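Local coordinates for putative uncharacterized protein TTHB189 (Thermus thermophilus, PDB 2ZCA) that probably takes part in CRISPR-based antiviral defence as the Cse2 (CasB) protein of a type I-E system, at residues A70-D75 with I126-L131; E5-W10 with Y63-L68; R80-A85 with F113-A118. All blocks are in the same frame, centred on the assembly; numbering follows the deposited sequence.

Contact 1 of 3, residues A70-D75 with I126-L131; sequences ALKDGD and IDFARL
Lys72 lays its first side-chain carbons against the edge of the Phe128 ring. Its CB is 3.9 Å from Phe128 CZ, and its CG is 4.0 Å from the same atom. The two side chains cross at about a right angle. Lys72 CG stands anti to the carbonyl carbon (chi1 -75°), and a bend at chi2 leads the amine away from the ring. Its NZ hydrogen-bonds the carbonyl oxygens of Val122 and Gly124. Lys72 is also where the chain leaves helix 56-71 and enters a type I' turn that runs to Asp75. Asp73 has positive phi and is the C' residue of a Schellman motif. Its N reaches Ala70 O at 2.8 Å. Gly74 carries the turn on, again with positive phi. Asp75 then presents its carbonyl to the other segment. Ile126 N gives Asp75 O a weak hydrogen bond, 3.4 Å long and bent to 130°. The same oxygen lies 3.8 Å from Phe128 CE2, at the ring edge. Ile126 CG1 sits over one face of that ring, toward its rim. Asp127 N-caps the next helix, accepting Arg130 N at its OD1 over 2.9 Å. The contact thus joins the C-terminal end of helix 56-71 to the start of helix 128-136. Val119 of helix 111-121 touches both Lys72 and Ile126, while helix 20-29 packs on Ala70 and Leu71.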
ATOM      1  N   ALA A  70      -3.813  -3.356   7.089  1.00 11.28           N
ATOM      2  CA  ALA A  70      -4.438  -3.400   8.405  1.00 10.68           C
ATOM      3  C   ALA A  70      -5.482  -2.291   8.553  1.00 11.70           C
ATOM      4  O   ALA A  70      -6.557  -2.515   9.118  1.00 13.49           O
ATOM      5  CB  ALA A  70      -3.370  -3.276   9.490  1.00 12.52           C
ATOM      6  N   LEU A  71      -5.165  -1.100   8.049  1.00 10.68           N
ATOM      7  CA  LEU A  71      -6.081   0.034   8.122  1.00 11.28           C
ATOM      8  C   LEU A  71      -7.422  -0.328   7.488  1.00 12.95           C
ATOM      9  O   LEU A  71      -8.487   0.074   7.977  1.00 11.25           O
ATOM     10  CB  LEU A  71      -5.482   1.251   7.404  1.00 10.17           C
ATOM     11  CG  LEU A  71      -6.376   2.492   7.272  1.00 11.12           C
ATOM     12  CD1 LEU A  71      -6.670   3.066   8.653  1.00 12.29           C
ATOM     13  CD2 LEU A  71      -5.689   3.537   6.396  1.00 11.34           C
ATOM     14  N   LYS A  72      -7.361  -1.094   6.401  1.00 11.62           N
ATOM     15  CA  LYS A  72      -8.556  -1.523   5.683  1.00 12.48           C
ATOM     16  C   LYS A  72      -9.036  -2.888   6.172  1.00 13.33           C
ATOM     17  O   LYS A  72      -9.869  -3.539   5.536  1.00 13.33           O
ATOM     18  CB  LYS A  72      -8.269  -1.570   4.174  1.00 12.35           C
ATOM     19  CG  LYS A  72      -8.217  -0.195   3.511  1.00 13.94           C
ATOM     20  CD  LYS A  72      -9.623   0.387   3.356  1.00 13.84           C
ATOM     21  CE  LYS A  72      -9.600   1.784   2.742  1.00 14.77           C
ATOM     22  NZ  LYS A  72     -10.973   2.326   2.537  1.00 15.15           N
ATOM     23  N   ASP A  73      -8.502  -3.312   7.312  1.00 14.20           N
ATOM     24  CA  ASP A  73      -8.868  -4.590   7.917  1.00 14.59           C
ATOM     25  C   ASP A  73      -8.729  -5.763   6.945  1.00 14.31           C
ATOM     26  O   ASP A  73      -9.546  -6.686   6.942  1.00 14.61           O
ATOM     27  CB  ASP A  73     -10.301  -4.512   8.455  1.00 17.16           C
ATOM     28  CG  ASP A  73     -10.569  -5.531   9.542  1.00 21.15           C
ATOM     29  OD1 ASP A  73      -9.779  -5.581  10.511  1.00 20.51           O
ATOM     30  OD2 ASP A  73     -11.569  -6.275   9.433  1.00 20.49           O
ATOM     31  N   GLY A  74      -7.690  -5.711   6.115  1.00 14.71           N
ATOM     32  CA  GLY A  74      -7.435  -6.773   5.156  1.00 13.07           C
ATOM     33  C   GLY A  74      -8.428  -6.929   4.018  1.00 14.25           C
ATOM     34  O   GLY A  74      -8.486  -7.981   3.385  1.00 14.80           O
ATOM     35  N   ASP A  75      -9.210  -5.892   3.742  1.00 15.16           N
ATOM     36  CA  ASP A  75     -10.189  -5.978   2.662  1.00 14.79           C
ATOM     37  C   ASP A  75      -9.531  -5.824   1.294  1.00 15.26           C
ATOM     38  O   ASP A  75      -9.558  -4.754   0.683  1.00 12.94           O
ATOM     39  CB  ASP A  75     -11.287  -4.927   2.849  1.00 15.94           C
ATOM     40  CG  ASP A  75     -12.401  -5.058   1.817  1.00 16.36           C
ATOM     41  OD1 ASP A  75     -12.575  -6.161   1.256  1.00 19.09           O
ATOM     42  OD2 ASP A  75     -13.115  -4.063   1.582  1.00 15.08           O
ATOM     43  N   ILE A 126      -9.229  -2.351  -1.720  1.00 13.46           N
ATOM     44  CA  ILE A 126      -8.411  -2.135  -2.904  1.00 13.10           C
ATOM     45  C   ILE A 126      -7.489  -3.328  -3.117  1.00 12.84           C
ATOM     46  O   ILE A 126      -7.391  -4.212  -2.260  1.00 11.89           O
ATOM     47  CB  ILE A 126      -7.558  -0.854  -2.767  1.00 12.44           C
ATOM     48  CG1 ILE A 126      -6.632  -0.968  -1.555  1.00 13.86           C
ATOM     49  CG2 ILE A 126      -8.467   0.358  -2.632  1.00 12.48           C
ATOM     50  CD1 ILE A 126      -5.630   0.176  -1.442  1.00 13.14           C
ATOM     51  N   ASP A 127      -6.817  -3.349  -4.265  1.00 12.14           N
ATOM     52  CA  ASP A 127      -5.904  -4.432  -4.616  1.00 13.51           C
ATOM     53  C   ASP A 127      -4.547  -4.176  -3.969  1.00 12.65           C
ATOM     54  O   ASP A 127      -3.755  -3.382  -4.477  1.00 11.15           O
ATOM     55  CB  ASP A 127      -5.742  -4.508  -6.142  1.00 12.98           C
ATOM     56  CG  ASP A 127      -5.045  -5.785  -6.604  1.00 16.95           C
ATOM     57  OD1 ASP A 127      -4.090  -6.229  -5.937  1.00 14.15           O
ATOM     58  OD2 ASP A 127      -5.444  -6.338  -7.652  1.00 16.49           O
ATOM     59  N   PHE A 128      -4.281  -4.857  -2.856  1.00 11.89           N
ATOM     60  CA  PHE A 128      -3.025  -4.685  -2.133  1.00 11.27           C
ATOM     61  C   PHE A 128      -1.836  -5.378  -2.783  1.00 10.97           C
ATOM     62  O   PHE A 128      -0.687  -5.036  -2.509  1.00 11.59           O
ATOM     63  CB  PHE A 128      -3.201  -5.149  -0.686  1.00 11.72           C
ATOM     64  CG  PHE A 128      -3.981  -4.180   0.155  1.00 10.61           C
ATOM     65  CD1 PHE A 128      -3.390  -3.004   0.608  1.00 12.24           C
ATOM     66  CD2 PHE A 128      -5.318  -4.414   0.455  1.00 11.16           C
ATOM     67  CE1 PHE A 128      -4.121  -2.072   1.349  1.00 11.99           C
ATOM     68  CE2 PHE A 128      -6.059  -3.487   1.196  1.00 10.98           C
ATOM     69  CZ  PHE A 128      -5.459  -2.317   1.641  1.00 10.54           C
ATOM     70  N   ALA A 129      -2.109  -6.344  -3.652  1.00 11.70           N
ATOM     71  CA  ALA A 129      -1.044  -7.040  -4.354  1.00 12.12           C
ATOM     72  C   ALA A 129      -0.465  -6.068  -5.381  1.00 11.34           C
ATOM     73  O   ALA A 129       0.748  -5.880  -5.459  1.00  9.42           O
ATOM     74  CB  ALA A 129      -1.593  -8.283  -5.043  1.00 12.82           C
ATOM     75  N   ARG A 130      -1.339  -5.441  -6.162  1.00 11.40           N
ATOM     76  CA  ARG A 130      -0.890  -4.476  -7.163  1.00 11.27           C
ATOM     77  C   ARG A 130      -0.306  -3.252  -6.467  1.00  9.61           C
ATOM     78  O   ARG A 130       0.624  -2.627  -6.967  1.00  8.25           O
ATOM     79  CB  ARG A 130      -2.053  -4.056  -8.081  1.00 12.39           C
ATOM     80  CG  ARG A 130      -1.669  -3.034  -9.159  1.00 18.84           C
ATOM     81  CD  ARG A 130      -0.426  -3.454  -9.961  1.00 23.36           C
ATOM     82  NE  ARG A 130      -0.627  -4.657 -10.768  1.00 28.26           N
ATOM     83  CZ  ARG A 130      -1.150  -4.672 -11.994  1.00 29.89           C
ATOM     84  NH1 ARG A 130      -1.533  -3.542 -12.577  1.00 28.59           N
ATOM     85  NH2 ARG A 130      -1.277  -5.822 -12.644  1.00 30.82           N
ATOM     86  N   LEU A 131      -0.843  -2.904  -5.303  1.00  9.70           N
ATOM     87  CA  LEU A 131      -0.320  -1.750  -4.585  1.00  9.60           C
ATOM     88  C   LEU A 131       1.164  -1.947  -4.250  1.00  7.56           C
ATOM     89  O   LEU A 131       1.974  -1.039  -4.440  1.00  8.52           O
ATOM     90  CB  LEU A 131      -1.119  -1.497  -3.300  1.00  9.20           C
ATOM     91  CG  LEU A 131      -0.666  -0.266  -2.507  1.00 12.23           C
ATOM     92  CD1 LEU A 131      -0.734   0.974  -3.400  1.00 14.04           C
ATOM     93  CD2 LEU A 131      -1.548  -0.082  -1.273  1.00 11.83           C
TER

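Contact 2 of 3, residues E5-W10 with Y63-L68; sequences ERFLDW and YLVAAL
Phe7 reaches across to Ala66 and Val65 with the edge of its ring. Phe7 CZ is 4.0 Å from Ala66 CB. The methyl group lies near the ring plane, so it meets the rim and not a face. Phe7 CE2 is 4.0 Å from Ala66 N, which brings the ring up to the helix backbone. Further back along the same edge, Phe7 CD2 is 4.3 Å from Val65 CG1. The side-chain contacts are apolar, and all three residues are buried. One aromatic side chain therefore spans most of the gap between the two helices, whose closest CA atoms, those of Phe7 and Ala66, are 8.7 Å apart. The torsion suits this reach: CG of Phe7 is anti to its N (chi1 -167°), and the bond from CA to CB already points toward the partner helix.

Further aromatic groups surround the ring. His62 meets it edge-to-face. Phe48 meets it with planes at about 55°, and Phe48 also meets Trp10 at a similar angle. Trp10 NE1 hydrogen-bonds Tyr44 O. Leu132 touches both Phe7 and Val65.

The contact joins helix 3-15 to helix 56-71 in an all-helical fold. Helix 128-136 packs against both through Leu132 and Ala129. Helix 42-49 lies beside Trp10 and Tyr63. Helix 111-121 meets Leu64 and Leu68 of helix 56-71.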
ATOM      1  N   GLU A   5       1.688 -10.332  -4.904  1.00 14.44           N
ATOM      2  CA  GLU A   5       0.822 -11.475  -4.658  1.00 14.28           C
ATOM      3  C   GLU A   5       1.386 -12.350  -3.536  1.00 14.06           C
ATOM      4  O   GLU A   5       0.638 -12.868  -2.711  1.00 15.19           O
ATOM      5  CB  GLU A   5       0.645 -12.277  -5.951  1.00 16.92           C
ATOM      6  CG  GLU A   5       0.006 -11.433  -7.054  1.00 19.52           C
ATOM      7  CD  GLU A   5      -0.122 -12.157  -8.379  1.00 23.19           C
ATOM      8  OE1 GLU A   5       0.891 -12.695  -8.872  1.00 22.79           O
ATOM      9  OE2 GLU A   5      -1.240 -12.174  -8.935  1.00 25.46           O
ATOM     10  N   ARG A   6       2.706 -12.497  -3.501  1.00 14.22           N
ATOM     11  CA  ARG A   6       3.351 -13.299  -2.466  1.00 14.28           C
ATOM     12  C   ARG A   6       3.138 -12.696  -1.083  1.00 12.76           C
ATOM     13  O   ARG A   6       2.848 -13.405  -0.120  1.00 12.64           O
ATOM     14  CB  ARG A   6       4.854 -13.418  -2.733  1.00 16.20           C
ATOM     15  CG  ARG A   6       5.236 -14.535  -3.690  1.00 23.01           C
ATOM     16  CD  ARG A   6       6.738 -14.767  -3.672  1.00 26.86           C
ATOM     17  NE  ARG A   6       7.448 -13.834  -4.541  1.00 31.71           N
ATOM     18  CZ  ARG A   6       7.495 -13.945  -5.863  1.00 34.72           C
ATOM     19  NH1 ARG A   6       6.874 -14.952  -6.461  1.00 36.72           N
ATOM     20  NH2 ARG A   6       8.164 -13.054  -6.590  1.00 36.37           N
ATOM     21  N   PHE A   7       3.283 -11.381  -0.987  1.00 11.77           N
ATOM     22  CA  PHE A   7       3.113 -10.706   0.295  1.00 11.28           C
ATOM     23  C   PHE A   7       1.650 -10.726   0.728  1.00 11.94           C
ATOM     24  O   PHE A   7       1.342 -10.848   1.917  1.00 10.37           O
ATOM     25  CB  PHE A   7       3.623  -9.265   0.203  1.00 11.58           C
ATOM     26  CG  PHE A   7       3.776  -8.596   1.544  1.00 10.84           C
ATOM     27  CD1 PHE A   7       4.503  -9.214   2.558  1.00 10.50           C
ATOM     28  CD2 PHE A   7       3.200  -7.355   1.792  1.00 10.86           C
ATOM     29  CE1 PHE A   7       4.653  -8.608   3.801  1.00 11.26           C
ATOM     30  CE2 PHE A   7       3.345  -6.738   3.035  1.00 11.48           C
ATOM     31  CZ  PHE A   7       4.074  -7.368   4.040  1.00 10.75           C
ATOM     32  N   LEU A   8       0.743 -10.613  -0.236  1.00 12.34           N
ATOM     33  CA  LEU A   8      -0.677 -10.636   0.081  1.00 13.93           C
ATOM     34  C   LEU A   8      -1.031 -11.988   0.698  1.00 14.07           C
ATOM     35  O   LEU A   8      -1.815 -12.065   1.644  1.00 13.11           O
ATOM     36  CB  LEU A   8      -1.509 -10.410  -1.180  1.00 15.40           C
ATOM     37  CG  LEU A   8      -3.021 -10.459  -0.982  1.00 17.64           C
ATOM     38  CD1 LEU A   8      -3.458  -9.392   0.021  1.00 20.54           C
ATOM     39  CD2 LEU A   8      -3.696 -10.240  -2.323  1.00 20.61           C
ATOM     40  N   ASP A   9      -0.455 -13.055   0.150  1.00 14.46           N
ATOM     41  CA  ASP A   9      -0.703 -14.396   0.665  1.00 17.51           C
ATOM     42  C   ASP A   9      -0.234 -14.453   2.119  1.00 16.11           C
ATOM     43  O   ASP A   9      -0.915 -15.000   2.988  1.00 16.25           O
ATOM     44  CB  ASP A   9       0.060 -15.435  -0.162  1.00 19.98           C
ATOM     45  CG  ASP A   9      -0.228 -16.858   0.280  1.00 26.40           C
ATOM     46  OD1 ASP A   9      -1.378 -17.314   0.110  1.00 30.48           O
ATOM     47  OD2 ASP A   9       0.694 -17.523   0.801  1.00 29.27           O
ATOM     48  N   TRP A  10       0.938 -13.880   2.371  1.00 16.28           N
ATOM     49  CA  TRP A  10       1.507 -13.850   3.715  1.00 15.62           C
ATOM     50  C   TRP A  10       0.585 -13.109   4.678  1.00 15.29           C
ATOM     51  O   TRP A  10       0.296 -13.596   5.774  1.00 16.14           O
ATOM     52  CB  TRP A  10       2.889 -13.186   3.680  1.00 18.16           C
ATOM     53  CG  TRP A  10       3.512 -12.980   5.037  1.00 20.68           C
ATOM     54  CD1 TRP A  10       3.387 -11.881   5.840  1.00 22.67           C
ATOM     55  CD2 TRP A  10       4.334 -13.909   5.753  1.00 24.54           C
ATOM     56  NE1 TRP A  10       4.082 -12.068   7.015  1.00 22.51           N
ATOM     57  CE2 TRP A  10       4.672 -13.305   6.988  1.00 25.23           C
ATOM     58  CE3 TRP A  10       4.819 -15.195   5.475  1.00 27.98           C
ATOM     59  CZ2 TRP A  10       5.473 -13.943   7.941  1.00 26.97           C
ATOM     60  CZ3 TRP A  10       5.617 -15.830   6.425  1.00 29.31           C
ATOM     61  CH2 TRP A  10       5.933 -15.201   7.643  1.00 29.37           C
ATOM     62  N   TYR A  63       6.474  -2.812   4.570  1.00  8.66           N
ATOM     63  CA  TYR A  63       5.939  -2.347   5.847  1.00  7.87           C
ATOM     64  C   TYR A  63       4.765  -1.399   5.653  1.00  8.08           C
ATOM     65  O   TYR A  63       3.782  -1.463   6.391  1.00  7.24           O
ATOM     66  CB  TYR A  63       7.026  -1.648   6.667  1.00  7.75           C
ATOM     67  CG  TYR A  63       7.916  -2.605   7.431  1.00  8.04           C
ATOM     68  CD1 TYR A  63       7.474  -3.205   8.609  1.00  7.78           C
ATOM     69  CD2 TYR A  63       9.181  -2.939   6.955  1.00  9.22           C
ATOM     70  CE1 TYR A  63       8.268  -4.118   9.296  1.00  9.88           C
ATOM     71  CE2 TYR A  63       9.981  -3.850   7.631  1.00  9.75           C
ATOM     72  CZ  TYR A  63       9.517  -4.436   8.801  1.00 10.43           C
ATOM     73  OH  TYR A  63      10.303  -5.350   9.463  1.00 12.51           O
ATOM     74  N   LEU A  64       4.863  -0.516   4.665  1.00  7.95           N
ATOM     75  CA  LEU A  64       3.778   0.429   4.433  1.00  9.13           C
ATOM     76  C   LEU A  64       2.519  -0.286   3.949  1.00  8.60           C
ATOM     77  O   LEU A  64       1.414   0.031   4.390  1.00  8.12           O
ATOM     78  CB  LEU A  64       4.203   1.511   3.426  1.00  8.57           C
ATOM     79  CG  LEU A  64       3.146   2.565   3.057  1.00  9.87           C
ATOM     80  CD1 LEU A  64       2.625   3.256   4.307  1.00 10.53           C
ATOM     81  CD2 LEU A  64       3.759   3.589   2.108  1.00  9.02           C
ATOM     82  N   VAL A  65       2.681  -1.253   3.048  1.00  9.87           N
ATOM     83  CA  VAL A  65       1.530  -1.994   2.541  1.00  8.78           C
ATOM     84  C   VAL A  65       0.866  -2.809   3.651  1.00  9.38           C
ATOM     85  O   VAL A  65      -0.355  -2.910   3.700  1.00  8.89           O
ATOM     86  CB  VAL A  65       1.925  -2.913   1.365  1.00 10.83           C
ATOM     87  CG1 VAL A  65       0.771  -3.846   1.008  1.00  9.96           C
ATOM     88  CG2 VAL A  65       2.289  -2.057   0.152  1.00 10.50           C
ATOM     89  N   ALA A  66       1.662  -3.390   4.545  1.00  9.82           N
ATOM     90  CA  ALA A  66       1.095  -4.151   5.651  1.00  9.19           C
ATOM     91  C   ALA A  66       0.263  -3.204   6.520  1.00  8.85           C
ATOM     92  O   ALA A  66      -0.813  -3.567   6.994  1.00  9.83           O
ATOM     93  CB  ALA A  66       2.209  -4.788   6.492  1.00  9.03           C
ATOM     94  N   ALA A  67       0.772  -1.992   6.728  1.00  8.16           N
ATOM     95  CA  ALA A  67       0.071  -1.004   7.544  1.00  9.37           C
ATOM     96  C   ALA A  67      -1.245  -0.584   6.894  1.00 10.89           C
ATOM     97  O   ALA A  67      -2.273  -0.470   7.566  1.00 10.52           O
ATOM     98  CB  ALA A  67       0.955   0.219   7.769  1.00  8.58           C
ATOM     99  N   LEU A  68      -1.216  -0.356   5.585  1.00  9.63           N
ATOM    100  CA  LEU A  68      -2.423   0.055   4.873  1.00 10.78           C
ATOM    101  C   LEU A  68      -3.424  -1.093   4.789  1.00 11.45           C
ATOM    102  O   LEU A  68      -4.640  -0.877   4.795  1.00 13.43           O
ATOM    103  CB  LEU A  68      -2.052   0.568   3.477  1.00 11.50           C
ATOM    104  CG  LEU A  68      -1.169   1.824   3.533  1.00 13.44           C
ATOM    105  CD1 LEU A  68      -0.656   2.174   2.146  1.00 11.98           C
ATOM    106  CD2 LEU A  68      -1.968   2.984   4.125  1.00 14.60           C
TER

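Contact 3 of 3, residues R80-A85 with F113-A118; sequences RTLARA and FRLRQA
Leu82 overlaps Leu115 and Ala118 with the branched end of its side chain. This is apolar helix-to-helix packing in the all-helical Cse2 fold, between the first turn of helix 82-90 and helix 111-121. Leu82 CD2 does most of the touching. It lies 3.5 Å from Leu115 CD1, tighter than usual for two carbons, and 4.1 Å from Ala118 CB. The two leucine side chains meet at a slant. Leu82 CG lies opposite the backbone N (chi1 178°), which carries the branch point toward helix 111-121. Leu115 starts out alongside the contact, but its end bends nearer. The closest CA atoms, those of Leu82 and Ala118, are 7.9 Å apart.

The residue before Leu82 fixes the helix start. Thr81 is the N-cap: its OG1 accepts Arg84 N at 3.2 Å, with an angle of 160°. Thr81 O accepts Ala85 N at 2.9 Å. OG1 also hydrogen-bonds Glu152 of helix 144-155. Arg80 runs out extended, and Ala85 CB lies over one face of its guanidinium, toward the rim. Arg80 NH1 hydrogen-bonds Glu123 O and Gly125 O, and NH2 makes a salt bridge to Glu88.

Trp149 of helix 144-155 touches both Leu82 and Leu115, and Leu115 also meets Leu64 and Leu68 of helix 56-71. Leu82 CD1 lies against the same alanine as CD2, 4.0 Å from Ala118 O.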
ATOM      1  N   ARG A  80      -9.512  -3.797  -8.066  1.00 14.88           N
ATOM      2  CA  ARG A  80      -9.882  -2.446  -7.668  1.00 12.20           C
ATOM      3  C   ARG A  80      -8.637  -1.733  -7.164  1.00 13.07           C
ATOM      4  O   ARG A  80      -8.363  -1.713  -5.964  1.00 12.35           O
ATOM      5  CB  ARG A  80     -10.951  -2.475  -6.570  1.00 13.29           C
ATOM      6  CG  ARG A  80     -11.478  -1.087  -6.215  1.00 14.40           C
ATOM      7  CD  ARG A  80     -12.825  -1.153  -5.517  1.00 16.86           C
ATOM      8  NE  ARG A  80     -13.432   0.169  -5.380  1.00 15.66           N
ATOM      9  CZ  ARG A  80     -13.307   0.953  -4.314  1.00 16.67           C
ATOM     10  NH1 ARG A  80     -12.594   0.554  -3.270  1.00 17.50           N
ATOM     11  NH2 ARG A  80     -13.906   2.138  -4.291  1.00 13.96           N
ATOM     12  N   THR A  81      -7.880  -1.152  -8.090  1.00 12.26           N
ATOM     13  CA  THR A  81      -6.646  -0.456  -7.732  1.00 11.84           C
ATOM     14  C   THR A  81      -6.936   0.840  -7.001  1.00 11.22           C
ATOM     15  O   THR A  81      -8.042   1.379  -7.087  1.00 10.94           O
ATOM     16  CB  THR A  81      -5.810  -0.121  -8.978  1.00 13.22           C
ATOM     17  OG1 THR A  81      -6.515   0.835  -9.778  1.00 11.91           O
ATOM     18  CG2 THR A  81      -5.553  -1.372  -9.798  1.00 14.70           C
ATOM     19  N   LEU A  82      -5.938   1.343  -6.281  1.00 10.23           N
ATOM     20  CA  LEU A  82      -6.102   2.585  -5.550  1.00 10.22           C
ATOM     21  C   LEU A  82      -6.515   3.702  -6.504  1.00 10.69           C
ATOM     22  O   LEU A  82      -7.359   4.528  -6.166  1.00  9.16           O
ATOM     23  CB  LEU A  82      -4.799   2.967  -4.834  1.00  9.39           C
ATOM     24  CG  LEU A  82      -4.830   4.292  -4.059  1.00  9.80           C
ATOM     25  CD1 LEU A  82      -6.019   4.319  -3.103  1.00 10.54           C
ATOM     26  CD2 LEU A  82      -3.532   4.458  -3.284  1.00 11.75           C
ATOM     27  N   ALA A  83      -5.930   3.720  -7.703  1.00 10.38           N
ATOM     28  CA  ALA A  83      -6.264   4.756  -8.679  1.00  8.91           C
ATOM     29  C   ALA A  83      -7.741   4.703  -9.050  1.00 10.66           C
ATOM     30  O   ALA A  83      -8.394   5.740  -9.157  1.00  9.07           O
ATOM     31  CB  ALA A  83      -5.404   4.606  -9.935  1.00  9.88           C
ATOM     32  N   ARG A  84      -8.263   3.497  -9.260  1.00 10.24           N
ATOM     33  CA  ARG A  84      -9.671   3.343  -9.602  1.00 12.79           C
ATOM     34  C   ARG A  84     -10.543   3.738  -8.410  1.00 11.87           C
ATOM     35  O   ARG A  84     -11.570   4.395  -8.571  1.00 11.72           O
ATOM     36  CB  ARG A  84      -9.954   1.901 -10.036  1.00 14.82           C
ATOM     37  CG  ARG A  84      -9.367   1.579 -11.412  1.00 20.41           C
ATOM     38  CD  ARG A  84      -9.307   0.086 -11.719  1.00 24.70           C
ATOM     39  NE  ARG A  84      -8.738  -0.152 -13.046  1.00 26.94           N
ATOM     40  CZ  ARG A  84      -8.353  -1.342 -13.502  1.00 29.99           C
ATOM     41  NH1 ARG A  84      -8.470  -2.423 -12.740  1.00 31.22           N
ATOM     42  NH2 ARG A  84      -7.846  -1.449 -14.724  1.00 30.51           N
ATOM     43  N   ALA A  85     -10.121   3.351  -7.210  1.00 10.47           N
ATOM     44  CA  ALA A  85     -10.870   3.686  -6.005  1.00 11.23           C
ATOM     45  C   ALA A  85     -10.905   5.198  -5.796  1.00 11.74           C
ATOM     46  O   ALA A  85     -11.897   5.739  -5.298  1.00 10.62           O
ATOM     47  CB  ALA A  85     -10.247   3.004  -4.789  1.00 11.71           C
ATOM     48  N   PHE A 113       3.401   9.345   3.303  1.00 12.42           N
ATOM     49  CA  PHE A 113       2.321  10.173   3.827  1.00 15.37           C
ATOM     50  C   PHE A 113       1.141  10.253   2.860  1.00 13.23           C
ATOM     51  O   PHE A 113      -0.006  10.052   3.250  1.00 11.56           O
ATOM     52  CB  PHE A 113       2.829  11.588   4.114  1.00 18.97           C
ATOM     53  CG  PHE A 113       1.754  12.538   4.568  1.00 23.34           C
ATOM     54  CD1 PHE A 113       1.191  12.419   5.835  1.00 26.72           C
ATOM     55  CD2 PHE A 113       1.298  13.546   3.723  1.00 25.77           C
ATOM     56  CE1 PHE A 113       0.184  13.290   6.257  1.00 28.67           C
ATOM     57  CE2 PHE A 113       0.291  14.423   4.135  1.00 28.12           C
ATOM     58  CZ  PHE A 113      -0.266  14.293   5.405  1.00 28.31           C
ATOM     59  N   ARG A 114       1.419  10.549   1.596  1.00 13.39           N
ATOM     60  CA  ARG A 114       0.341  10.675   0.620  1.00 12.68           C
ATOM     61  C   ARG A 114      -0.381   9.376   0.316  1.00 11.76           C
ATOM     62  O   ARG A 114      -1.575   9.384   0.010  1.00 10.43           O
ATOM     63  CB  ARG A 114       0.869  11.310  -0.666  1.00 12.78           C
ATOM     64  CG  ARG A 114       1.192  12.775  -0.460  1.00 11.90           C
ATOM     65  CD  ARG A 114       1.715  13.463  -1.705  1.00 14.05           C
ATOM     66  NE  ARG A 114       1.847  14.896  -1.455  1.00 15.03           N
ATOM     67  CZ  ARG A 114       2.453  15.754  -2.271  1.00 18.59           C
ATOM     68  NH1 ARG A 114       2.993  15.330  -3.407  1.00 15.92           N
ATOM     69  NH2 ARG A 114       2.524  17.038  -1.941  1.00 15.33           N
ATOM     70  N   LEU A 115       0.327   8.256   0.412  1.00 11.09           N
ATOM     71  CA  LEU A 115      -0.309   6.977   0.142  1.00 11.05           C
ATOM     72  C   LEU A 115      -1.233   6.621   1.303  1.00 11.91           C
ATOM     73  O   LEU A 115      -2.329   6.105   1.094  1.00 11.28           O
ATOM     74  CB  LEU A 115       0.740   5.881  -0.062  1.00 13.38           C
ATOM     75  CG  LEU A 115       0.236   4.604  -0.743  1.00 18.04           C
ATOM     76  CD1 LEU A 115      -0.263   4.925  -2.164  1.00 14.53           C
ATOM     77  CD2 LEU A 115       1.365   3.583  -0.803  1.00 19.37           C
ATOM     78  N   ARG A 116      -0.796   6.899   2.529  1.00 10.72           N
ATOM     79  CA  ARG A 116      -1.634   6.613   3.690  1.00 11.67           C
ATOM     80  C   ARG A 116      -2.897   7.465   3.597  1.00 11.77           C
ATOM     81  O   ARG A 116      -4.010   6.989   3.826  1.00 13.00           O
ATOM     82  CB  ARG A 116      -0.895   6.948   4.990  1.00 13.55           C
ATOM     83  CG  ARG A 116      -1.752   6.764   6.235  1.00 19.08           C
ATOM     84  CD  ARG A 116      -1.916   8.070   6.989  1.00 25.09           C
ATOM     85  NE  ARG A 116      -0.635   8.586   7.465  1.00 28.94           N
ATOM     86  CZ  ARG A 116      -0.486   9.745   8.099  1.00 32.42           C
ATOM     87  NH1 ARG A 116       0.719  10.135   8.498  1.00 32.06           N
ATOM     88  NH2 ARG A 116      -1.542  10.513   8.334  1.00 32.96           N
ATOM     89  N   GLN A 117      -2.719   8.731   3.247  1.00 10.31           N
ATOM     90  CA  GLN A 117      -3.850   9.641   3.125  1.00 11.08           C
ATOM     91  C   GLN A 117      -4.829   9.199   2.034  1.00 10.84           C
ATOM     92  O   GLN A 117      -6.048   9.274   2.214  1.00 11.57           O
ATOM     93  CB  GLN A 117      -3.343  11.056   2.842  1.00 14.16           C
ATOM     94  CG  GLN A 117      -4.441  12.088   2.659  1.00 21.46           C
ATOM     95  CD  GLN A 117      -3.890  13.475   2.393  1.00 26.27           C
ATOM     96  OE1 GLN A 117      -3.424  14.159   3.308  1.00 29.66           O
ATOM     97  NE2 GLN A 117      -3.924  13.892   1.131  1.00 28.40           N
ATOM     98  N   ALA A 118      -4.299   8.733   0.907  1.00  9.79           N
ATOM     99  CA  ALA A 118      -5.140   8.297  -0.209  1.00 10.10           C
ATOM    100  C   ALA A 118      -5.948   7.042   0.121  1.00 10.16           C
ATOM    101  O   ALA A 118      -7.118   6.935  -0.237  1.00 10.07           O
ATOM    102  CB  ALA A 118      -4.284   8.050  -1.434  1.00 10.06           C
TER

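Contacts 1 and 2 share helix 56-71, and their centres are about 8 Å apart. Phe128 CZ of contact 1 packs 3.6 Å from Leu68 O of contact 2. Contact 3 is nested in the chain loop that contact 1 closes, with centres about 10 Å apart. A probable hydrogen bond of 2.8 Å from Asp127 N to Arg80 O ties these two together, and Ile126 CG2 packs on Ala85 CB. Contacts 2 and 3 lie on opposite sides of the chain's centre, about 15 Å apart. They still meet where Leu64 CD2 is 3.8 Å from Leu115 CD2. The three contacts thus touch one another in an all-helical chain.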